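Local atomic coordinates of tetratricopeptide repeat domain protein (Salinibacter ruber, PDB entry 3MA5), a protein that is of unknown function but, as a tetratricopeptide repeat protein, probably serves as a helical scaffold for binding other proteins. Residues P7-L18 and L29-Y40. Sequence-based numbering, arbitrary orientation.
Sequences PFTRYALAQEHL and LFEELVETDPDY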
# COMPACT_ATOMS: atom_id res chain seq x y z
N PRO A 7 -0.01 9.66 11.27
CA PRO A 7 0.37 8.68 10.25
C PRO A 7 0.49 7.25 10.76
O PRO A 7 -0.28 6.38 10.35
CB PRO A 7 1.69 9.23 9.74
CG PRO A 7 1.44 10.68 9.75
CD PRO A 7 0.69 10.93 11.05
N PHE A 8 1.42 7.00 11.67
CA PHE A 8 1.54 5.64 12.18
C PHE A 8 0.28 5.19 12.90
O PHE A 8 -0.17 4.07 12.73
CB PHE A 8 2.72 5.47 13.13
CG PHE A 8 2.80 4.09 13.75
CD1 PHE A 8 3.21 2.99 12.99
CD2 PHE A 8 2.35 3.86 15.05
CE1 PHE A 8 3.17 1.69 13.51
CE2 PHE A 8 2.31 2.58 15.58
CZ PHE A 8 2.72 1.49 14.81
N THR A 9 -0.31 6.06 13.72
CA THR A 9 -1.49 5.65 14.45
C THR A 9 -2.54 5.03 13.53
O THR A 9 -2.90 3.87 13.70
CB THR A 9 -2.08 6.83 15.27
OG1 THR A 9 -1.19 7.14 16.35
CG2 THR A 9 -3.45 6.48 15.84
N ARG A 10 -3.02 5.79 12.54
CA ARG A 10 -4.02 5.24 11.63
C ARG A 10 -3.46 4.16 10.72
O ARG A 10 -4.19 3.27 10.29
CB ARG A 10 -4.71 6.35 10.81
CG ARG A 10 -3.92 7.61 10.58
CD ARG A 10 -4.88 8.79 10.58
NE ARG A 10 -5.05 9.36 9.25
CZ ARG A 10 -4.12 10.07 8.63
NH1 ARG A 10 -2.96 10.30 9.22
NH2 ARG A 10 -4.36 10.54 7.41
N TYR A 11 -2.18 4.22 10.40
CA TYR A 11 -1.60 3.17 9.59
C TYR A 11 -1.80 1.84 10.36
O TYR A 11 -2.42 0.90 9.85
CB TYR A 11 -0.10 3.42 9.37
CG TYR A 11 0.63 2.23 8.81
CD1 TYR A 11 0.78 2.05 7.43
CD2 TYR A 11 1.15 1.26 9.65
CE1 TYR A 11 1.44 0.95 6.91
CE2 TYR A 11 1.81 0.14 9.15
CZ TYR A 11 1.95 -0.01 7.77
OH TYR A 11 2.60 -1.10 7.26
N ALA A 12 -1.29 1.78 11.59
CA ALA A 12 -1.43 0.59 12.43
C ALA A 12 -2.91 0.28 12.59
O ALA A 12 -3.31 -0.89 12.60
CB ALA A 12 -0.77 0.83 13.80
N LEU A 13 -3.71 1.33 12.71
CA LEU A 13 -5.16 1.19 12.84
C LEU A 13 -5.63 0.36 11.65
O LEU A 13 -6.13 -0.76 11.81
CB LEU A 13 -5.80 2.58 12.78
CG LEU A 13 -7.24 2.86 13.20
CD1 LEU A 13 -8.05 1.59 13.25
CD2 LEU A 13 -7.20 3.53 14.55
N ALA A 14 -5.45 0.91 10.46
CA ALA A 14 -5.82 0.28 9.20
C ALA A 14 -5.33 -1.16 9.14
O ALA A 14 -5.96 -2.02 8.54
CB ALA A 14 -5.21 1.04 8.04
N GLN A 15 -4.20 -1.39 9.78
CA GLN A 15 -3.54 -2.69 9.83
C GLN A 15 -4.22 -3.74 10.69
O GLN A 15 -4.18 -4.93 10.37
CB GLN A 15 -2.12 -2.49 10.32
CG GLN A 15 -1.16 -2.06 9.24
CD GLN A 15 -0.42 -3.25 8.65
OE1 GLN A 15 -0.89 -3.88 7.71
NE2 GLN A 15 0.72 -3.58 9.25
N GLU A 16 -4.81 -3.32 11.79
CA GLU A 16 -5.49 -4.28 12.65
C GLU A 16 -6.74 -4.73 11.91
O GLU A 16 -7.04 -5.93 11.86
CB GLU A 16 -5.85 -3.65 14.00
CG GLU A 16 -4.69 -3.26 14.94
CD GLU A 16 -3.77 -4.42 15.28
OE1 GLU A 16 -4.09 -5.58 14.94
OE2 GLU A 16 -2.71 -4.15 15.90
N HIS A 17 -7.46 -3.77 11.33
CA HIS A 17 -8.66 -4.08 10.54
C HIS A 17 -8.35 -5.21 9.57
O HIS A 17 -8.94 -6.28 9.64
CB HIS A 17 -9.10 -2.85 9.75
CG HIS A 17 -9.80 -1.83 10.59
ND1 HIS A 17 -10.91 -2.12 11.35
CD2 HIS A 17 -9.56 -0.50 10.76
CE1 HIS A 17 -11.32 -1.02 11.96
NE2 HIS A 17 -10.52 -0.03 11.62
N LEU A 18 -7.41 -4.95 8.67
CA LEU A 18 -6.97 -5.95 7.71
C LEU A 18 -6.94 -7.36 8.31
O LEU A 18 -7.39 -8.31 7.67
CB LEU A 18 -5.56 -5.60 7.24
CG LEU A 18 -5.41 -4.84 5.94
CD1 LEU A 18 -3.93 -4.76 5.59
CD2 LEU A 18 -6.18 -5.55 4.85
N LEU A 29 -9.00 4.09 5.17
CA LEU A 29 -7.84 4.67 5.83
C LEU A 29 -6.61 4.73 4.92
O LEU A 29 -5.98 5.78 4.79
CB LEU A 29 -7.50 3.86 7.09
CG LEU A 29 -8.46 3.94 8.28
CD1 LEU A 29 -8.10 2.88 9.30
CD2 LEU A 29 -8.41 5.33 8.90
N PHE A 30 -6.28 3.61 4.27
CA PHE A 30 -5.11 3.57 3.39
C PHE A 30 -5.12 4.63 2.30
O PHE A 30 -4.12 5.32 2.10
CB PHE A 30 -4.96 2.18 2.75
CG PHE A 30 -4.32 1.16 3.64
CD1 PHE A 30 -3.25 1.51 4.48
CD2 PHE A 30 -4.76 -0.16 3.65
CE1 PHE A 30 -2.64 0.56 5.30
CE2 PHE A 30 -4.15 -1.12 4.47
CZ PHE A 30 -3.09 -0.75 5.29
N GLU A 31 -6.25 4.76 1.60
CA GLU A 31 -6.38 5.71 0.50
C GLU A 31 -6.21 7.13 0.99
O GLU A 31 -5.58 7.96 0.33
CB GLU A 31 -7.74 5.57 -0.18
CG GLU A 31 -7.69 4.89 -1.54
CD GLU A 31 -9.04 4.32 -1.94
OE1 GLU A 31 -10.05 4.97 -1.65
OE2 GLU A 31 -9.08 3.23 -2.56
N GLU A 32 -6.79 7.39 2.16
CA GLU A 32 -6.75 8.68 2.82
C GLU A 32 -5.29 9.04 3.14
O GLU A 32 -4.78 10.11 2.79
CB GLU A 32 -7.58 8.55 4.09
CG GLU A 32 -7.71 9.76 4.95
CD GLU A 32 -8.30 9.37 6.29
OE1 GLU A 32 -7.66 8.54 6.98
OE2 GLU A 32 -9.41 9.87 6.65
N LEU A 33 -4.62 8.10 3.81
CA LEU A 33 -3.22 8.23 4.18
C LEU A 33 -2.35 8.53 3.00
O LEU A 33 -1.42 9.31 3.08
CB LEU A 33 -2.71 6.92 4.75
CG LEU A 33 -2.62 6.74 6.24
CD1 LEU A 33 -2.12 5.34 6.50
CD2 LEU A 33 -1.69 7.78 6.83
N VAL A 34 -2.63 7.87 1.89
CA VAL A 34 -1.83 8.07 0.70
C VAL A 34 -1.93 9.49 0.13
O VAL A 34 -0.99 9.96 -0.53
CB VAL A 34 -2.19 7.02 -0.36
CG1 VAL A 34 -1.80 7.49 -1.74
CG2 VAL A 34 -1.41 5.75 -0.05
N GLU A 35 -3.03 10.19 0.39
CA GLU A 35 -3.16 11.54 -0.13
C GLU A 35 -2.83 12.60 0.92
O GLU A 35 -2.36 13.69 0.58
CB GLU A 35 -4.55 11.76 -0.74
CG GLU A 35 -5.72 11.29 0.09
CD GLU A 35 -7.00 11.09 -0.74
OE1 GLU A 35 -6.92 11.23 -1.99
OE2 GLU A 35 -8.07 10.80 -0.14
N THR A 36 -3.05 12.29 2.20
CA THR A 36 -2.73 13.24 3.26
C THR A 36 -1.23 13.23 3.52
O THR A 36 -0.59 14.27 3.55
CB THR A 36 -3.48 12.92 4.58
OG1 THR A 36 -3.21 11.59 5.00
CG2 THR A 36 -4.98 13.10 4.38
N ASP A 37 -0.67 12.04 3.69
CA ASP A 37 0.76 11.86 3.94
C ASP A 37 1.30 10.97 2.82
O ASP A 37 1.56 9.78 3.03
CB ASP A 37 0.97 11.17 5.29
CG ASP A 37 0.29 11.89 6.40
OD1 ASP A 37 0.91 12.76 7.01
OD2 ASP A 37 -0.89 11.58 6.66
N PRO A 38 1.47 11.53 1.61
CA PRO A 38 1.97 10.75 0.48
C PRO A 38 3.37 10.16 0.59
O PRO A 38 3.64 9.15 -0.06
CB PRO A 38 1.83 11.72 -0.69
CG PRO A 38 2.02 13.01 -0.06
CD PRO A 38 1.24 12.92 1.21
N ASP A 39 4.26 10.76 1.37
CA ASP A 39 5.59 10.15 1.47
C ASP A 39 5.84 9.31 2.71
O ASP A 39 6.94 9.27 3.25
CB ASP A 39 6.74 11.17 1.29
CG ASP A 39 6.28 12.60 1.30
OD1 ASP A 39 5.38 12.94 2.11
OD2 ASP A 39 6.83 13.40 0.51
N TYR A 40 4.79 8.63 3.16
CA TYR A 40 4.83 7.68 4.27
C TYR A 40 4.74 6.35 3.51
O TYR A 40 3.65 5.88 3.19
CB TYR A 40 3.61 7.84 5.18
CG TYR A 40 3.65 6.93 6.37
CD1 TYR A 40 4.18 7.36 7.58
CD2 TYR A 40 3.20 5.62 6.27
CE1 TYR A 40 4.28 6.51 8.67
CE2 TYR A 40 3.29 4.75 7.36
CZ TYR A 40 3.83 5.20 8.56
OH TYR A 40 3.93 4.37 9.65
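Leu29 drives its CD1 methyl into a hole on helix 7-18 formed by Arg10, Leu13, Ala14 and His17, reaching Ala14 CB at 3.7 Å. Next to it Phe30 lays one ring face over the Ala14 methyl, a CH-pi contact with CB 4.0 Å from the ring centroid, while Leu18 CD1 meets the ring edge; the same phenylalanine also touches Thr43 and Leu47 of helix 42-53. Glu32, extended beyond CG, brings OE1 to the guanidinium edge of Arg10, in a loose salt bridge to NE (3.6 Å). Leu33 splits its methyls: CD1 packs on Tyr11 CB, and CD2 lies over a guanidinium face. Thr36 OG1 takes a bent bond from Arg10 NH2 (2.9 Å, 137°) in the guanidinium plane, and Asp37 OD2 pairs with NH1 at 3.5 Å. With Arg10 cut back to an alanine, Glu32 and Asp37 would probably be left without their shared cation and Thr36 OG1 without its NH2 donor, and a gap would probably open over Leu33. Tyr40, closing the type I turn that begins at Asp37, has its CG anti to the backbone N (chi1 -177°), which turns its ring onto the N-terminal turn of helix 7-18, where CD1 meets Pro7 CB at 3.8 Å and the ring lies obliquely to that of Tyr11. These near-antiparallel helices (157°), with small Ala14 facing Leu29 where their CA atoms come within 5.9 Å, make the helix-turn-helix hairpin of a tetratricopeptide repeat, consistent with the predicted repeat 7-40.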